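Local coordinates for protein alpha-fucosidase (Bifidobacterium bifidum, PDB 2EAB) that probably releases alpha-1,2-linked L-fucose from glycans by hydrolysis, this chain being the catalytic domain of a much longer protein that is predicted to be membrane-anchored, at residues R69-N75 with N138-L144; W80-P84 with N487-G491; W503-A507 with Y578-L582. All coordinates share one frame; numbering follows the deposited sequence.

The three contacts run from the N-terminal beta domain into the helical catalytic domain. Contact 1 pairs two strands of the beta domain, contact 2 joins a loop of that domain to a loop of the catalytic region, and contact 3 lies within the helical part. Contacts 1 and 2 have centres about 24 Å apart and nearest atoms about 8 Å apart; contacts 2 and 3 come to about 6 Å at their nearest atoms. Contacts 1 and 3 lie on opposite sides of the chain's centre, about 40 Å between centres. A bound calcium ion is about 9 Å from the side chain of Asn-75 in contact 1 and about 8 Å from that of Trp-80 in contact 2.

Contact 1: R69-N75 with N138-L144; sequences RERVTFN and NWGDIYL
The guanidinium of Arg-69 lies flat on one face of the Tyr-143 ring, planes 13° apart and CZ 3.9 Å from the ring centroid, a cation-pi stack. Arg-71 runs extended alongside the same tyrosine, its CG 3.6 Å from Tyr-143 CE1, and Tyr-143 OH sits over one face of its guanidinium. The edge of that group grips Asp-141: Arg-71 NE and NH2 reach the single atom Asp-141 OD1 at 2.7 and 3.1 Å, in the guanidinium plane but from above the carboxylate. Thr-73 OG1 gives OD1 a third bond, 2.9 Å long and nearly along its C-O axis. Thr-73 and Asp-141 form a non-hydrogen-bonded pair, and CG anti to the carbonyl carbon (chi1 -58°) puts Asp-141 OD1 within range of Thr-73 OG1 and Arg-71.

The strands are antiparallel neighbours in a seven-stranded sheet of the N-terminal domain. There a classic beta bulge sets Trp-139 and Gly-140 opposite the single Phe-74, whose edge meets the Trp-139 face in a T-shaped (edge-to-face) pair, planes at 87°. On this side of the sheet Phe-74 CD1 also meets Ile-142 CD1 at 3.9 Å; Ile-142 and Leu-144 pack onto strands 190-197 and 273-282.

With an alanine in place of Arg-71, Asp-141 would probably lose its ion pair and Tyr-143 the chain along its flank. Arg-71 NH1 makes a further salt bridge with Asp-43, while Glu-70 turns to Arg-180.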
loop_
_atom_site.group_PDB
_atom_site.type_symbol
_atom_site.label_atom_id
_atom_site.label_comp_id
_atom_site.label_asym_id
_atom_site.label_seq_id
_atom_site.Cartn_x
_atom_site.Cartn_y
_atom_site.Cartn_z
ATOM N N ARG A 69 -13.851 -20.363 24.002
ATOM C CA ARG A 69 -13.964 -20.630 22.571
ATOM C C ARG A 69 -13.057 -19.672 21.814
ATOM O O ARG A 69 -13.486 -18.626 21.317
ATOM C CB ARG A 69 -15.417 -20.570 22.082
ATOM C CG ARG A 69 -15.589 -21.058 20.644
ATOM C CD ARG A 69 -17.026 -21.443 20.349
ATOM N NE ARG A 69 -17.299 -21.532 18.913
ATOM C CZ ARG A 69 -17.099 -22.613 18.160
ATOM N NH1 ARG A 69 -16.604 -23.729 18.685
ATOM N NH2 ARG A 69 -17.395 -22.574 16.867
ATOM N N GLU A 70 -11.784 -20.043 21.767
ATOM C CA GLU A 70 -10.781 -19.258 21.074
ATOM C C GLU A 70 -11.055 -19.250 19.573
ATOM O O GLU A 70 -11.552 -20.232 19.009
ATOM C CB GLU A 70 -9.382 -19.790 21.392
ATOM C CG GLU A 70 -8.237 -19.181 20.578
ATOM C CD GLU A 70 -7.966 -17.703 20.870
ATOM O OE1 GLU A 70 -8.886 -16.871 20.737
ATOM O OE2 GLU A 70 -6.806 -17.375 21.209
ATOM N N ARG A 71 -10.724 -18.127 18.946
ATOM C CA ARG A 71 -11.006 -17.896 17.540
ATOM C C ARG A 71 -9.823 -17.198 16.884
ATOM O O ARG A 71 -9.304 -16.206 17.410
ATOM C CB ARG A 71 -12.263 -17.038 17.404
ATOM C CG ARG A 71 -12.718 -16.790 15.978
ATOM C CD ARG A 71 -13.961 -15.933 15.968
ATOM N NE ARG A 71 -14.352 -15.583 14.604
ATOM C CZ ARG A 71 -15.408 -14.840 14.280
ATOM N NH1 ARG A 71 -16.209 -14.342 15.217
ATOM N NH2 ARG A 71 -15.665 -14.589 13.002
ATOM N N VAL A 72 -9.401 -17.739 15.744
ATOM C CA VAL A 72 -8.454 -17.071 14.858
ATOM C C VAL A 72 -9.114 -16.970 13.489
ATOM O O VAL A 72 -9.297 -17.973 12.800
ATOM C CB VAL A 72 -7.113 -17.830 14.753
ATOM C CG1 VAL A 72 -6.145 -17.091 13.829
ATOM C CG2 VAL A 72 -6.499 -18.036 16.133
ATOM N N THR A 73 -9.499 -15.758 13.113
ATOM C CA THR A 73 -10.101 -15.526 11.807
ATOM C C THR A 73 -9.027 -15.754 10.742
ATOM O O THR A 73 -7.886 -15.309 10.904
ATOM C CB THR A 73 -10.733 -14.127 11.762
ATOM O OG1 THR A 73 -11.780 -14.062 12.743
ATOM C CG2 THR A 73 -11.307 -13.814 10.389
ATOM N N PHE A 74 -9.385 -16.467 9.678
ATOM C CA PHE A 74 -8.402 -17.013 8.748
ATOM C C PHE A 74 -8.578 -16.499 7.326
ATOM O O PHE A 74 -9.709 -16.390 6.833
ATOM C CB PHE A 74 -8.467 -18.546 8.766
ATOM C CG PHE A 74 -7.368 -19.209 7.988
ATOM C CD1 PHE A 74 -6.121 -19.426 8.565
ATOM C CD2 PHE A 74 -7.570 -19.597 6.668
ATOM C CE1 PHE A 74 -5.098 -20.031 7.843
ATOM C CE2 PHE A 74 -6.549 -20.198 5.939
ATOM C CZ PHE A 74 -5.308 -20.413 6.531
ATOM N N ASN A 75 -7.447 -16.209 6.679
ATOM C CA ASN A 75 -7.406 -15.733 5.300
ATOM C C ASN A 75 -6.320 -16.419 4.493
ATOM O O ASN A 75 -5.261 -16.782 5.021
ATOM C CB ASN A 75 -7.092 -14.235 5.258
ATOM C CG ASN A 75 -8.283 -13.368 5.592
ATOM O OD1 ASN A 75 -9.171 -13.155 4.757
ATOM N ND2 ASN A 75 -8.297 -12.838 6.794
ATOM N N ASN A 138 -13.122 -13.474 3.073
ATOM C CA ASN A 138 -12.691 -14.146 4.291
ATOM C C ASN A 138 -12.788 -15.648 4.034
ATOM O O ASN A 138 -13.815 -16.129 3.552
ATOM C CB ASN A 138 -13.564 -13.770 5.483
ATOM C CG ASN A 138 -13.375 -14.715 6.655
ATOM O OD1 ASN A 138 -12.312 -14.746 7.287
ATOM N ND2 ASN A 138 -14.390 -15.516 6.933
ATOM N N TRP A 139 -11.726 -16.385 4.345
ATOM C CA TRP A 139 -11.723 -17.831 4.151
ATOM C C TRP A 139 -12.661 -18.482 5.169
ATOM O O TRP A 139 -13.581 -19.227 4.800
ATOM C CB TRP A 139 -10.301 -18.379 4.274
ATOM C CG TRP A 139 -10.152 -19.852 4.024
ATOM C CD1 TRP A 139 -10.686 -20.874 4.760
ATOM C CD2 TRP A 139 -9.385 -20.463 2.987
ATOM N NE1 TRP A 139 -10.307 -22.083 4.231
ATOM C CE2 TRP A 139 -9.511 -21.861 3.141
ATOM C CE3 TRP A 139 -8.612 -19.966 1.930
ATOM C CZ2 TRP A 139 -8.884 -22.768 2.287
ATOM C CZ3 TRP A 139 -7.988 -20.867 1.082
ATOM C CH2 TRP A 139 -8.129 -22.254 1.265
ATOM N N GLY A 140 -12.433 -18.180 6.443
ATOM C CA GLY A 140 -13.249 -18.702 7.529
ATOM C C GLY A 140 -12.589 -18.399 8.852
ATOM O O GLY A 140 -12.023 -17.314 9.041
ATOM N N ASP A 141 -12.662 -19.363 9.765
ATOM C CA ASP A 141 -12.076 -19.229 11.095
ATOM C C ASP A 141 -11.503 -20.551 11.571
ATOM O O ASP A 141 -11.955 -21.615 11.155
ATOM C CB ASP A 141 -13.124 -18.776 12.116
ATOM C CG ASP A 141 -13.785 -17.467 11.747
ATOM O OD1 ASP A 141 -13.303 -16.410 12.204
ATOM O OD2 ASP A 141 -14.792 -17.502 11.006
ATOM N N ILE A 142 -10.499 -20.462 12.439
ATOM C CA ILE A 142 -10.048 -21.582 13.253
ATOM C C ILE A 142 -10.638 -21.383 14.645
ATOM O O ILE A 142 -10.442 -20.333 15.260
ATOM C CB ILE A 142 -8.503 -21.637 13.352
ATOM C CG1 ILE A 142 -7.878 -21.718 11.953
ATOM C CG2 ILE A 142 -8.051 -22.817 14.230
ATOM C CD1 ILE A 142 -6.390 -21.416 11.912
ATOM N N TYR A 143 -11.385 -22.378 15.122
ATOM C CA TYR A 143 -11.904 -22.362 16.493
ATOM C C TYR A 143 -11.201 -23.394 17.358
ATOM O O TYR A 143 -11.040 -24.545 16.957
ATOM C CB TYR A 143 -13.413 -22.603 16.525
ATOM C CG TYR A 143 -14.244 -21.400 16.145
ATOM C CD1 TYR A 143 -14.474 -20.370 17.056
ATOM C CD2 TYR A 143 -14.808 -21.291 14.875
ATOM C CE1 TYR A 143 -15.247 -19.268 16.713
ATOM C CE2 TYR A 143 -15.581 -20.184 14.522
ATOM C CZ TYR A 143 -15.792 -19.179 15.445
ATOM O OH TYR A 143 -16.556 -18.085 15.116
ATOM N N LEU A 144 -10.775 -22.954 18.539
ATOM C CA LEU A 144 -10.161 -23.825 19.532
ATOM C C LEU A 144 -11.019 -23.753 20.787
ATOM O O LEU A 144 -10.910 -22.812 21.571
ATOM C CB LEU A 144 -8.714 -23.397 19.820
ATOM C CG LEU A 144 -7.763 -23.268 18.622
ATOM C CD1 LEU A 144 -6.457 -22.598 19.023
ATOM C CD2 LEU A 144 -7.489 -24.614 17.986
#

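Contact 2: W80-P84 with N487-G491; sequences WTGGP and NTAYG
Tyr-490 and Trp-80 bury more surface here than any other residue, and the methyl of Ala-489 touches both rings. With CG anti to its carbonyl carbon (chi1 -57°), Tyr-490 sends its ring into the curve of the 80-84 loop. Its OH donates to Trp-80 O at 2.8 Å, tilted 33° from the carbonyl plane; Asn-238 ND2 is a second donor to that oxygen. Thr-81 O lies at the ring edge, 3.3 Å from Tyr-490 CE2, while Gly-82 O sits over one face. On the opposite face, above the ring centre, is Ala-489 CB.

Gly-83 is pressed against the root of the tyrosine, its CA 3.6 Å from Tyr-490 CB. A beta carbon there would run into Tyr-490 CG, and the positive phi also favours glycine.

The same Ala-489 methyl also makes a CH-pi contact with Trp-80, CB 3.7 Å from the centroid of the five-membered ring and close to its normal. The six-membered end of the indole extends over Thr-488, where Trp-80 CZ3 meets Thr-488 CB at 3.5 Å. Thr-488 turns OG1 back to accept from Tyr-490 N at 3.0 Å, an ST turn that fixes the bend carrying both Ala-489 and Tyr-490. Ala-489 N, buried over the indole, finds no hydrogen-bond partner.

The contact ties the N-terminal domain to the catalytic region near the calcium ion. Loop 80-84 leads from strand 69-76 toward helix 96-99; loop 487-491 leads from strand 486-487 toward helix 499-502, and Phe-419 of strand 419-420 meets the Trp-80 ring.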
loop_
_atom_site.group_PDB
_atom_site.type_symbol
_atom_site.label_atom_id
_atom_site.label_comp_id
_atom_site.label_asym_id
_atom_site.label_seq_id
_atom_site.Cartn_x
_atom_site.Cartn_y
_atom_site.Cartn_z
ATOM N N TRP A 80 -10.461 -15.481 -4.040
ATOM C CA TRP A 80 -11.109 -14.417 -4.784
ATOM C C TRP A 80 -12.198 -14.997 -5.681
ATOM O O TRP A 80 -11.931 -15.899 -6.474
ATOM C CB TRP A 80 -10.061 -13.739 -5.675
ATOM C CG TRP A 80 -9.446 -12.489 -5.128
ATOM C CD1 TRP A 80 -8.332 -12.366 -4.341
ATOM C CD2 TRP A 80 -9.908 -11.167 -5.381
ATOM N NE1 TRP A 80 -8.088 -11.029 -4.085
ATOM C CE2 TRP A 80 -9.044 -10.276 -4.714
ATOM C CE3 TRP A 80 -10.977 -10.649 -6.123
ATOM C CZ2 TRP A 80 -9.228 -8.889 -4.755
ATOM C CZ3 TRP A 80 -11.160 -9.282 -6.166
ATOM C CH2 TRP A 80 -10.291 -8.416 -5.483
ATOM N N THR A 81 -13.418 -14.485 -5.552
ATOM C CA THR A 81 -14.457 -14.768 -6.539
ATOM C C THR A 81 -14.248 -13.872 -7.767
ATOM O O THR A 81 -13.390 -12.991 -7.761
ATOM C CB THR A 81 -15.871 -14.550 -5.972
ATOM O OG1 THR A 81 -15.976 -13.210 -5.486
ATOM C CG2 THR A 81 -16.184 -15.537 -4.847
ATOM N N GLY A 82 -15.036 -14.108 -8.812
ATOM C CA GLY A 82 -14.920 -13.387 -10.074
ATOM C C GLY A 82 -14.012 -14.086 -11.070
ATOM O O GLY A 82 -13.512 -15.186 -10.822
ATOM N N GLY A 83 -13.805 -13.442 -12.214
ATOM C CA GLY A 83 -12.836 -13.925 -13.187
ATOM C C GLY A 83 -13.363 -15.032 -14.080
ATOM O O GLY A 83 -14.564 -15.315 -14.107
ATOM N N PRO A 84 -12.463 -15.689 -14.828
ATOM C CA PRO A 84 -12.908 -16.729 -15.744
ATOM C C PRO A 84 -13.641 -17.832 -14.982
ATOM O O PRO A 84 -13.234 -18.212 -13.883
ATOM C CB PRO A 84 -11.604 -17.238 -16.370
ATOM C CG PRO A 84 -10.530 -16.804 -15.444
ATOM C CD PRO A 84 -11.002 -15.526 -14.839
ATOM N N ASN A 487 -9.804 -2.875 -9.370
ATOM C CA ASN A 487 -9.070 -3.994 -9.929
ATOM C C ASN A 487 -9.206 -5.220 -9.040
ATOM O O ASN A 487 -9.664 -5.126 -7.894
ATOM C CB ASN A 487 -7.613 -3.589 -10.158
ATOM C CG ASN A 487 -7.443 -2.783 -11.426
ATOM O OD1 ASN A 487 -7.266 -3.349 -12.504
ATOM N ND2 ASN A 487 -7.534 -1.463 -11.315
ATOM N N THR A 488 -8.848 -6.378 -9.585
ATOM C CA THR A 488 -9.088 -7.643 -8.896
ATOM C C THR A 488 -7.907 -8.589 -9.108
ATOM O O THR A 488 -6.871 -8.198 -9.648
ATOM C CB THR A 488 -10.368 -8.337 -9.410
ATOM O OG1 THR A 488 -10.129 -8.814 -10.737
ATOM C CG2 THR A 488 -11.576 -7.406 -9.381
ATOM N N ALA A 489 -8.080 -9.843 -8.708
ATOM C CA ALA A 489 -7.100 -10.891 -8.970
ATOM C C ALA A 489 -7.122 -11.384 -10.425
ATOM O O ALA A 489 -6.263 -12.179 -10.815
ATOM C CB ALA A 489 -7.321 -12.058 -8.014
ATOM N N TYR A 490 -8.092 -10.927 -11.221
ATOM C CA TYR A 490 -8.401 -11.558 -12.509
ATOM C C TYR A 490 -8.421 -10.617 -13.714
ATOM O O TYR A 490 -9.185 -10.825 -14.669
ATOM C CB TYR A 490 -9.736 -12.302 -12.418
ATOM C CG TYR A 490 -9.798 -13.355 -11.341
ATOM C CD1 TYR A 490 -9.009 -14.498 -11.420
ATOM C CD2 TYR A 490 -10.662 -13.223 -10.256
ATOM C CE1 TYR A 490 -9.070 -15.476 -10.446
ATOM C CE2 TYR A 490 -10.724 -14.196 -9.265
ATOM C CZ TYR A 490 -9.927 -15.325 -9.373
ATOM O OH TYR A 490 -9.969 -16.311 -8.410
ATOM N N GLY A 491 -7.577 -9.590 -13.703
ATOM C CA GLY A 491 -7.481 -8.723 -14.873
ATOM C C GLY A 491 -8.761 -7.963 -15.195
ATOM O O GLY A 491 -9.121 -7.812 -16.368
#

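Contact 3: W503-A507 with Y578-L582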
loop_
_atom_site.group_PDB
_atom_site.type_symbol
_atom_site.label_atom_id
_atom_site.label_comp_id
_atom_site.label_asym_id
_atom_site.label_seq_id
_atom_site.Cartn_x
_atom_site.Cartn_y
_atom_site.Cartn_z
ATOM N N TRP A 503 -14.014 5.400 -14.104
ATOM C CA TRP A 503 -13.054 5.709 -15.164
ATOM C C TRP A 503 -11.886 6.496 -14.596
ATOM O O TRP A 503 -12.076 7.568 -14.026
ATOM C CB TRP A 503 -13.741 6.513 -16.272
ATOM C CG TRP A 503 -12.817 6.975 -17.362
ATOM C CD1 TRP A 503 -12.063 8.117 -17.372
ATOM C CD2 TRP A 503 -12.554 6.311 -18.602
ATOM N NE1 TRP A 503 -11.357 8.207 -18.546
ATOM C CE2 TRP A 503 -11.631 7.107 -19.316
ATOM C CE3 TRP A 503 -13.014 5.124 -19.187
ATOM C CZ2 TRP A 503 -11.155 6.752 -20.579
ATOM C CZ3 TRP A 503 -12.532 4.766 -20.435
ATOM C CH2 TRP A 503 -11.613 5.577 -21.117
ATOM N N SER A 504 -10.681 5.958 -14.757
ATOM C CA SER A 504 -9.482 6.632 -14.292
ATOM C C SER A 504 -8.240 5.990 -14.889
ATOM O O SER A 504 -7.480 5.347 -14.174
ATOM C CB SER A 504 -9.400 6.584 -12.766
ATOM O OG SER A 504 -9.278 5.247 -12.307
ATOM N N PRO A 505 -8.016 6.179 -16.197
ATOM C CA PRO A 505 -6.902 5.480 -16.826
ATOM C C PRO A 505 -5.528 5.951 -16.365
ATOM O O PRO A 505 -4.547 5.231 -16.562
ATOM C CB PRO A 505 -7.106 5.751 -18.316
ATOM C CG PRO A 505 -7.895 7.006 -18.372
ATOM C CD PRO A 505 -8.781 6.981 -17.164
ATOM N N ALA A 506 -5.445 7.136 -15.760
ATOM C CA ALA A 506 -4.172 7.589 -15.204
ATOM C C ALA A 506 -3.764 6.788 -13.964
ATOM O O ALA A 506 -2.655 6.967 -13.450
ATOM C CB ALA A 506 -4.193 9.083 -14.915
ATOM N N ALA A 507 -4.649 5.903 -13.502
ATOM C CA ALA A 507 -4.316 4.957 -12.443
ATOM C C ALA A 507 -3.079 4.130 -12.796
ATOM O O ALA A 507 -2.285 3.785 -11.911
ATOM C CB ALA A 507 -5.495 4.041 -12.170
ATOM N N TYR A 578 -4.724 16.783 -12.164
ATOM C CA TYR A 578 -4.593 15.411 -11.687
ATOM C C TYR A 578 -3.950 14.510 -12.757
ATOM O O TYR A 578 -2.864 13.947 -12.552
ATOM C CB TYR A 578 -5.982 14.919 -11.236
ATOM C CG TYR A 578 -6.200 13.426 -11.275
ATOM C CD1 TYR A 578 -5.486 12.564 -10.445
ATOM C CD2 TYR A 578 -7.152 12.877 -12.132
ATOM C CE1 TYR A 578 -5.692 11.182 -10.496
ATOM C CE2 TYR A 578 -7.368 11.511 -12.187
ATOM C CZ TYR A 578 -6.643 10.669 -11.371
ATOM O OH TYR A 578 -6.870 9.313 -11.472
ATOM N N GLU A 579 -4.585 14.418 -13.922
ATOM C CA GLU A 579 -4.074 13.521 -14.959
ATOM C C GLU A 579 -2.779 14.012 -15.590
ATOM O O GLU A 579 -1.873 13.217 -15.843
ATOM C CB GLU A 579 -5.121 13.250 -16.040
ATOM C CG GLU A 579 -6.300 12.426 -15.543
ATOM C CD GLU A 579 -7.043 11.680 -16.643
ATOM O OE1 GLU A 579 -6.772 11.907 -17.840
ATOM O OE2 GLU A 579 -7.922 10.859 -16.304
ATOM N N SER A 580 -2.684 15.314 -15.842
ATOM C CA SER A 580 -1.461 15.855 -16.431
ATOM C C SER A 580 -0.258 15.709 -15.514
ATOM O O SER A 580 0.843 15.437 -15.991
ATOM C CB SER A 580 -1.640 17.304 -16.871
ATOM O OG SER A 580 -2.529 17.356 -17.969
ATOM N N SER A 581 -0.465 15.865 -14.208
ATOM C CA SER A 581 0.631 15.678 -13.256
ATOM C C SER A 581 1.127 14.241 -13.281
ATOM O O SER A 581 2.337 13.990 -13.231
ATOM C CB SER A 581 0.207 16.061 -11.840
ATOM O OG SER A 581 -0.069 17.449 -11.760
ATOM N N LEU A 582 0.186 13.304 -13.367
ATOM C CA LEU A 582 0.533 11.890 -13.410
ATOM C C LEU A 582 1.235 11.512 -14.712
ATOM O O LEU A 582 2.223 10.770 -14.701
ATOM C CB LEU A 582 -0.705 11.018 -13.200
ATOM C CG LEU A 582 -1.255 11.026 -11.773
ATOM C CD1 LEU A 582 -2.547 10.241 -11.712
ATOM C CD2 LEU A 582 -0.245 10.480 -10.771
HETATM O O HOH W 1 -9.360 10.308 -18.729
HETATM O O HOH W 2 -7.366 8.868 -14.495
#
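Ala-506, within a type I beta turn from Ser-504 to Ala-507, comes up against Glu-579 on helix 577-596, their CA atoms 5.9 Å apart. The turn is closed by Ala-507 N donating to Ser-504 O.

The Ala-506 methyl points at the helix and lodges between two of its side chains. Leu-582 CD1 is 3.8 Å from Ala-506 CB and also touches the alanine carbonyl oxygen, while Glu-579 CG lies 4.0 Å from the same methyl. Ala-506 and Leu-582 make the apolar core of the joint; its polar part runs through two waters.

Glu-579 stretches toward the turn, its chain extended beyond CG (chi2 -157°), and brings OE2 between the waters. Water 2 accepts from Ala-506 N at 2.9 Å and donates to Glu-579 OE2 at 2.7 Å and to Tyr-578 OH, and so links the turn backbone to two adjacent helix residues. Water 1 bridges Trp-503 and Glu-579: Trp-503 NE1 donates to it at 2.9 Å, with the water at the edge of the indole and in its plane, and it lies 2.9 Å from Glu-579 OE2. The other carboxylate oxygen, OE1, is hydrogen-bonded to Thr-560 OG1. Tyr-578 reaches toward the turn until its OH lies 3.9 Å from Ser-504 CB, and that hydroxyl also hydrogen-bonds Asn-422 OD1; Ser-504 OG pairs with Thr-485.

Both segments belong to the helical catalytic domain, consistent with the (alpha/alpha)6 barrel of its family. The turn connects helix 499-502 to helix 507-520 and packs against helix 577-596. Tyr-542 of helix 525-546 touches Pro-505 and Ala-506, and Leu-582 continues onto Trp-510 and Gln-513 of helix 507-520.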